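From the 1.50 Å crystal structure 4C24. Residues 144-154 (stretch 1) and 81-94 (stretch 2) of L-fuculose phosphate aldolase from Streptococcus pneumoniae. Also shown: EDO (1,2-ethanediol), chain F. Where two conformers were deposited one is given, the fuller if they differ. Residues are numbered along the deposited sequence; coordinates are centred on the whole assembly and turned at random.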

# COMPACT_ATOMS: atom_id res chain seq x y z
N ASN A 144 -7.41 -12.69 29.26
CA ASN A 144 -6.81 -13.51 28.20
C ASN A 144 -5.57 -12.84 27.63
O ASN A 144 -4.54 -13.46 27.42
CB ASN A 144 -7.81 -13.82 27.09
CG ASN A 144 -8.94 -14.74 27.54
OD1 ASN A 144 -8.95 -15.25 28.69
ND2 ASN A 144 -9.91 -14.93 26.66
N ALA A 145 -5.65 -11.52 27.44
CA ALA A 145 -4.53 -10.76 26.93
C ALA A 145 -3.38 -10.66 27.93
O ALA A 145 -2.23 -10.77 27.54
CB ALA A 145 -5.00 -9.34 26.55
N ALA A 146 -3.70 -10.44 29.20
CA ALA A 146 -2.68 -10.41 30.25
C ALA A 146 -1.90 -11.72 30.25
O ALA A 146 -0.70 -11.72 30.21
CB ALA A 146 -3.30 -10.15 31.62
N LYS A 147 -2.63 -12.82 30.26
CA LYS A 147 -1.97 -14.12 30.35
C LYS A 147 -1.10 -14.42 29.13
O LYS A 147 0.06 -14.84 29.28
CB LYS A 147 -3.04 -15.18 30.52
CG LYS A 147 -3.71 -15.11 31.87
CD LYS A 147 -4.78 -16.15 32.05
CE LYS A 147 -4.17 -17.45 32.56
NZ LYS A 147 -5.28 -18.41 32.73
N ALA A 148 -1.63 -14.17 27.94
CA ALA A 148 -0.89 -14.48 26.71
C ALA A 148 0.23 -13.48 26.40
O ALA A 148 1.05 -13.74 25.52
CB ALA A 148 -1.84 -14.61 25.54
N MET A 149 0.24 -12.33 27.10
CA MET A 149 1.36 -11.41 26.95
C MET A 149 2.45 -11.61 28.00
O MET A 149 3.49 -10.95 27.97
CB MET A 149 0.86 -9.97 26.98
CG MET A 149 1.84 -9.06 26.24
SD MET A 149 1.29 -7.38 25.90
CE MET A 149 1.95 -6.54 27.33
N GLU A 150 2.23 -12.53 28.95
CA GLU A 150 3.25 -12.79 29.96
C GLU A 150 4.58 -13.10 29.31
O GLU A 150 4.66 -13.93 28.38
CB GLU A 150 2.83 -13.94 30.88
CG GLU A 150 1.81 -13.53 31.91
CD GLU A 150 1.26 -14.72 32.69
OE1 GLU A 150 1.86 -15.83 32.59
OE2 GLU A 150 0.25 -14.57 33.41
N GLY A 151 5.63 -12.45 29.77
CA GLY A 151 6.96 -12.70 29.23
C GLY A 151 7.22 -12.09 27.86
O GLY A 151 8.24 -12.35 27.23
N ARG A 152 6.28 -11.25 27.41
CA ARG A 152 6.37 -10.62 26.10
C ARG A 152 5.96 -9.17 26.23
O ARG A 152 5.35 -8.77 27.23
CB ARG A 152 5.43 -11.30 25.10
CG ARG A 152 5.68 -12.80 24.90
CD ARG A 152 7.02 -13.08 24.23
NE ARG A 152 7.14 -14.50 23.87
CZ ARG A 152 7.56 -15.43 24.71
NH1 ARG A 152 7.95 -15.11 25.93
NH2 ARG A 152 7.60 -16.69 24.29
N ARG A 153 6.25 -8.41 25.19
CA ARG A 153 5.81 -7.02 25.10
C ARG A 153 4.74 -6.81 24.03
O ARG A 153 4.34 -5.67 23.76
CB ARG A 153 7.01 -6.10 24.87
CG ARG A 153 7.84 -5.88 26.12
CD ARG A 153 8.85 -4.77 25.97
NE ARG A 153 8.99 -4.05 27.23
CZ ARG A 153 9.67 -2.92 27.38
NH1 ARG A 153 10.29 -2.37 26.34
NH2 ARG A 153 9.72 -2.34 28.57
N ALA A 154 4.24 -7.89 23.42
CA ALA A 154 3.10 -7.78 22.53
C ALA A 154 2.34 -9.07 22.56
O ALA A 154 2.90 -10.10 22.93
CB ALA A 154 3.55 -7.46 21.11
C1 EDO F . 7.38 -19.11 27.14
O1 EDO F . 7.98 -19.15 25.85
C2 EDO F . 8.41 -18.57 28.12
O2 EDO F . 8.92 -17.34 27.62
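Stretch 2 81-94: YMHLIQYQTRDDID

Stretch 2 opens as a helix, residues 81-89, that begins earlier in the chain. It then continues as loop through Asp94. The helix runs in the same general sense as the helix that opens stretch 1. The angle between their N-to-C directions is 45°, with a signed crossing angle of -45°, and the axes approach to 9.3 Å. Ala145 and Ala146 both point toward stretch 2.

Tyr81 makes no contact with stretch 1. Met82 is the first residue to touch it. Its chi1 and chi2 are t and its chi3 is p, and its SD lies 4.0 Å from CB of Ala145. The CA atoms of these two residues are 7.1 Å apart. His83 and Leu84 are buried but out of reach of stretch 1. One turn on from Met82, Ile85 points toward stretch 1, and its CG2 packs 4.1 Å from CB of Ala146.

Gln86 marks a closer backbone approach, with its CA 5.9 Å from CA of Ala146. Its CA-to-CB bond points sideways, but with chi1 and chi2 both m the amide end comes nearer. NE2 of Gln86 lies 3.3 Å from CA of Ala146, and OE1 of Gln86 lies 3.5 Å from CE of Met149. Water 1 donates to OE1 of Gln86 and to O of Ala146, at 2.8 Å each. It accepts from NH1 of Arg90 at 3.1 Å, so it ties both stretches together.

Tyr87 and Gln88 are out of reach. OG1 of Thr89 donates to O of Ile85 at 2.8 Å, within its own helix.

Arg90 is the first residue to leave helical phi/psi. Its side chain reaches the type II turn from Met149 to Arg152. NH1 of Arg90 donates to O of Met149 at 2.8 Å, and NH2 of Arg90 donates to O of Arg152 at 2.9 Å. A weak bond joins NH1 of Arg90 to O of Arg152, also at 2.9 Å. Both carbonyls lie at the guanidinium edge, near its plane. Asp92 holds the same group from within stretch 2, with a salt bridge from NE of Arg90 to OD1 of Asp92 at 3.0 Å and a hydrogen bond from NH2 of Arg90 to OD2 of Asp92 at 3.1 Å.

Asp91 makes no contact. The backbone of Asp92 also serves the interface: its O accepts from NH2 of Arg153 at 3.2 Å. Next, CD1 of Ile93 lies 4.0 Å from NE of Arg153. Asp94 is out of reach.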

# COMPACT_ATOMS: atom_id res chain seq x y z
N TYR A 81 -9.99 -1.82 30.62
CA TYR A 81 -9.58 -2.83 31.57
C TYR A 81 -8.50 -3.76 31.00
O TYR A 81 -7.61 -4.19 31.74
CB TYR A 81 -10.79 -3.57 32.12
CG TYR A 81 -10.44 -4.59 33.18
CD1 TYR A 81 -9.76 -4.25 34.34
CD2 TYR A 81 -10.83 -5.91 33.00
CE1 TYR A 81 -9.46 -5.19 35.32
CE2 TYR A 81 -10.52 -6.86 33.95
CZ TYR A 81 -9.84 -6.52 35.10
OH TYR A 81 -9.53 -7.44 36.05
N MET A 82 -8.51 -3.93 29.68
CA MET A 82 -7.40 -4.65 29.06
C MET A 82 -6.07 -3.93 29.28
O MET A 82 -5.05 -4.54 29.52
CB MET A 82 -7.68 -4.90 27.58
CG MET A 82 -6.51 -5.50 26.85
SD MET A 82 -6.95 -6.15 25.23
CE MET A 82 -7.41 -4.62 24.42
N HIS A 83 -6.09 -2.59 29.25
CA HIS A 83 -4.88 -1.86 29.57
C HIS A 83 -4.57 -1.90 31.05
O HIS A 83 -3.44 -2.23 31.46
CB HIS A 83 -5.04 -0.35 29.20
CG HIS A 83 -5.11 -0.08 27.73
ND1 HIS A 83 -4.17 0.67 27.06
CD2 HIS A 83 -5.99 -0.51 26.78
CE1 HIS A 83 -4.49 0.74 25.78
NE2 HIS A 83 -5.57 -0.00 25.57
N LEU A 84 -5.57 -1.58 31.88
CA LEU A 84 -5.37 -1.48 33.31
C LEU A 84 -4.82 -2.76 33.95
O LEU A 84 -3.92 -2.71 34.79
CB LEU A 84 -6.66 -1.04 33.98
CG LEU A 84 -6.54 -0.65 35.45
CD1 LEU A 84 -5.58 0.54 35.67
CD2 LEU A 84 -7.92 -0.38 36.04
N ILE A 85 -5.34 -3.93 33.52
CA ILE A 85 -4.88 -5.18 34.13
C ILE A 85 -3.40 -5.45 33.85
O ILE A 85 -2.70 -6.07 34.65
CB ILE A 85 -5.77 -6.36 33.70
CG1 ILE A 85 -5.62 -7.51 34.68
CG2 ILE A 85 -5.53 -6.77 32.25
CD1 ILE A 85 -6.52 -8.69 34.35
N GLN A 86 -2.89 -4.95 32.71
CA GLN A 86 -1.48 -5.04 32.46
C GLN A 86 -0.71 -4.24 33.50
O GLN A 86 0.24 -4.71 34.07
CB GLN A 86 -1.12 -4.58 31.05
CG GLN A 86 -1.85 -5.33 29.94
CD GLN A 86 -1.23 -6.70 29.63
OE1 GLN A 86 -0.12 -7.00 30.06
NE2 GLN A 86 -1.93 -7.48 28.82
N TYR A 87 -1.14 -2.99 33.73
CA TYR A 87 -0.41 -2.19 34.68
C TYR A 87 -0.48 -2.75 36.11
O TYR A 87 0.46 -2.59 36.89
CB TYR A 87 -0.95 -0.78 34.67
CG TYR A 87 -0.79 -0.08 33.36
CD1 TYR A 87 0.43 -0.05 32.71
CD2 TYR A 87 -1.89 0.53 32.74
CE1 TYR A 87 0.59 0.63 31.50
CE2 TYR A 87 -1.76 1.21 31.52
CZ TYR A 87 -0.52 1.27 30.92
OH TYR A 87 -0.37 1.94 29.72
N GLN A 88 -1.59 -3.41 36.44
CA GLN A 88 -1.79 -4.06 37.73
C GLN A 88 -0.88 -5.25 37.93
O GLN A 88 -0.60 -5.59 39.06
CB GLN A 88 -3.22 -4.57 37.84
CG GLN A 88 -4.26 -3.48 38.00
CD GLN A 88 -5.67 -4.02 37.94
OE1 GLN A 88 -5.88 -5.20 37.65
NE2 GLN A 88 -6.65 -3.17 38.20
N THR A 89 -0.44 -5.89 36.84
CA THR A 89 0.22 -7.19 36.97
C THR A 89 1.68 -7.18 36.50
O THR A 89 2.41 -8.17 36.70
CB THR A 89 -0.56 -8.29 36.19
OG1 THR A 89 -0.66 -7.93 34.81
CG2 THR A 89 -1.96 -8.49 36.75
N ARG A 90 2.10 -6.08 35.87
CA ARG A 90 3.43 -5.94 35.30
C ARG A 90 4.01 -4.60 35.68
O ARG A 90 3.37 -3.58 35.45
CB ARG A 90 3.33 -5.96 33.78
CG ARG A 90 2.61 -7.18 33.28
CD ARG A 90 2.87 -7.38 31.83
NE ARG A 90 4.28 -7.35 31.43
CZ ARG A 90 4.69 -8.05 30.37
NH1 ARG A 90 3.82 -8.82 29.74
NH2 ARG A 90 5.94 -7.99 29.96
N ASP A 91 5.22 -4.64 36.23
CA ASP A 91 5.94 -3.42 36.62
C ASP A 91 6.81 -2.86 35.48
O ASP A 91 7.34 -1.75 35.58
CB ASP A 91 6.79 -3.68 37.87
CG ASP A 91 7.75 -4.85 37.71
OD1 ASP A 91 7.77 -5.47 36.62
OD2 ASP A 91 8.49 -5.16 38.67
N ASP A 92 6.97 -3.65 34.41
CA ASP A 92 7.85 -3.31 33.30
C ASP A 92 7.19 -2.60 32.12
O ASP A 92 7.84 -2.33 31.11
CB ASP A 92 8.60 -4.57 32.80
CG ASP A 92 7.66 -5.67 32.29
OD1 ASP A 92 6.48 -5.73 32.69
OD2 ASP A 92 8.13 -6.51 31.49
N ILE A 93 5.90 -2.30 32.26
CA ILE A 93 5.10 -1.72 31.19
C ILE A 93 4.48 -0.44 31.72
O ILE A 93 3.73 -0.49 32.67
CB ILE A 93 3.97 -2.69 30.77
CG1 ILE A 93 4.54 -3.97 30.16
CG2 ILE A 93 2.99 -2.02 29.82
CD1 ILE A 93 5.45 -3.73 28.98
N ASP A 94 4.79 0.70 31.10
CA ASP A 94 4.19 1.97 31.52
C ASP A 94 3.38 2.66 30.41
O ASP A 94 2.84 3.76 30.60
CB ASP A 94 5.24 2.95 32.07
CG ASP A 94 5.83 2.52 33.41
OD1 ASP A 94 5.28 1.61 34.07
OD2 ASP A 94 6.85 3.11 33.84
O HOH W 1 0.96 -9.54 30.65